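Local coordinates for BSU-2 beta-lactamase (Bacillus subtilis, PDB 6W5E), which probably hydrolyses the beta-lactam ring of beta-lactam antibiotics as a class D serine beta-lactamase, at residues L168-S171 with P172-E176. Numbering follows the deposited sequence.
Sequences LTIS and PLEQE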
loop_
_atom_site.group_PDB
_atom_site.type_symbol
_atom_site.label_atom_id
_atom_site.label_comp_id
_atom_site.label_asym_id
_atom_site.label_seq_id
_atom_site.Cartn_x
_atom_site.Cartn_y
_atom_site.Cartn_z
ATOM N N LEU A 168 0.779 -2.081 15.372
ATOM C CA LEU A 168 -0.259 -1.540 14.505
ATOM C C LEU A 168 -0.852 -2.642 13.632
ATOM O O LEU A 168 -0.121 -3.448 13.047
ATOM C CB LEU A 168 0.329 -0.447 13.617
ATOM C CG LEU A 168 -0.617 0.210 12.609
ATOM C CD1 LEU A 168 -1.765 0.918 13.298
ATOM C CD2 LEU A 168 0.163 1.161 11.729
ATOM N N THR A 169 -2.182 -2.687 13.561
ATOM C CA THR A 169 -2.877 -3.623 12.692
ATOM C C THR A 169 -3.997 -2.903 11.953
ATOM O O THR A 169 -4.530 -1.895 12.424
ATOM C CB THR A 169 -3.461 -4.801 13.484
ATOM O OG1 THR A 169 -4.496 -4.315 14.343
ATOM C CG2 THR A 169 -2.381 -5.491 14.316
ATOM N N ILE A 170 -4.352 -3.438 10.791
ATOM C CA ILE A 170 -5.410 -2.869 9.964
ATOM C C ILE A 170 -5.976 -3.997 9.113
ATOM O O ILE A 170 -5.232 -4.863 8.640
ATOM C CB ILE A 170 -4.872 -1.695 9.110
ATOM C CG1 ILE A 170 -6.009 -1.011 8.342
ATOM C CG2 ILE A 170 -3.738 -2.163 8.191
ATOM C CD1 ILE A 170 -5.589 0.232 7.602
ATOM N N SER A 171 -7.294 -4.023 8.950
ATOM C CA SER A 171 -7.857 -5.104 8.151
ATOM C C SER A 171 -7.748 -4.769 6.670
ATOM O O SER A 171 -7.629 -3.596 6.292
ATOM C CB SER A 171 -9.318 -5.343 8.516
ATOM O OG SER A 171 -10.142 -4.347 7.942
ATOM N N PRO A 172 -7.789 -5.783 5.801
ATOM C CA PRO A 172 -7.818 -5.495 4.361
ATOM C C PRO A 172 -8.952 -4.564 3.951
ATOM O O PRO A 172 -8.739 -3.672 3.118
ATOM C CB PRO A 172 -7.905 -6.890 3.738
ATOM C CG PRO A 172 -7.138 -7.748 4.704
ATOM C CD PRO A 172 -7.508 -7.206 6.070
ATOM N N LEU A 173 -10.140 -4.709 4.548
ATOM C CA LEU A 173 -11.233 -3.794 4.226
ATOM C C LEU A 173 -10.932 -2.375 4.699
ATOM O O LEU A 173 -11.271 -1.405 4.011
ATOM C CB LEU A 173 -12.552 -4.308 4.804
ATOM C CG LEU A 173 -13.242 -5.337 3.906
ATOM C CD1 LEU A 173 -14.346 -6.090 4.644
ATOM C CD2 LEU A 173 -13.773 -4.666 2.639
ATOM N N GLU A 174 -10.285 -2.229 5.863
ATOM C CA GLU A 174 -9.899 -0.898 6.330
ATOM C C GLU A 174 -8.846 -0.275 5.418
ATOM O O GLU A 174 -8.859 0.943 5.183
ATOM C CB GLU A 174 -9.402 -0.962 7.777
ATOM C CG GLU A 174 -10.513 -1.172 8.803
ATOM C CD GLU A 174 -10.005 -1.411 10.213
ATOM O OE1 GLU A 174 -8.971 -2.093 10.386
ATOM O OE2 GLU A 174 -10.651 -0.904 11.159
ATOM N N GLN A 175 -7.924 -1.091 4.903
ATOM C CA GLN A 175 -6.977 -0.601 3.905
ATOM C C GLN A 175 -7.709 -0.109 2.661
ATOM O O GLN A 175 -7.364 0.947 2.114
ATOM C CB GLN A 175 -5.985 -1.700 3.538
ATOM C CG GLN A 175 -4.922 -1.966 4.597
ATOM C CD GLN A 175 -3.524 -1.559 4.151
ATOM O OE1 GLN A 175 -3.348 -0.568 3.453
ATOM N NE2 GLN A 175 -2.527 -2.324 4.560
ATOM N N GLU A 176 -8.721 -0.859 2.202
ATOM C CA GLU A 176 -9.490 -0.427 1.036
ATOM C C GLU A 176 -10.127 0.933 1.279
ATOM O O GLU A 176 -10.120 1.796 0.396
ATOM C CB GLU A 176 -10.573 -1.448 0.674
ATOM C CG GLU A 176 -11.285 -1.145 -0.666
ATOM C CD GLU A 176 -12.302 0.024 -0.616
ATOM O OE1 GLU A 176 -12.865 0.295 0.465
ATOM O OE2 GLU A 176 -12.543 0.684 -1.656
#
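Ile170 meets the first turn of helix 172-184 with both branches of its side chain. Ile170 CG1, held anti to the backbone N (chi1 -175°), reaches Glu174 CB at 3.4 Å, and the fully extended chain then brings Ile170 CD1 to 3.8 Å from Gln175 CG. Ile170 CG2 lies beside the amide end of Gln175, 3.8 Å from Gln175 NE2, and the two side chains cross at about a right angle. That amide nitrogen has its polar partner elsewhere, in Thr77 OG1.

Ser171, the N-cap, carries the polar part. Its OG accepts from Glu174 N at 3.0 Å, while its own N donates to Glu174 OE1 at 2.9 Å, almost straight at 172°. These reciprocal bonds define a capping box. The carboxylate receives the N-H through the anti lone pair of OE1, and OE2 is paired with Arg71 in a salt bridge, which probably helps fix the rotation of the group. Ser171 O accepts from Gln175 N (2.9 Å), the i to i+4 bond that opens the helical pattern; Glu176 N to Pro172 O (3.0 Å) continues it.

Pro172 begins the helix, and its ring packs on Thr49, Val241, Asn243 and Trp226, side chains of three adjoining strands of the antiparallel sheet. The capped turn joins the loop that follows helix 138-147 to a helix lying against that sheet, within the penicillin-binding transpeptidase fold.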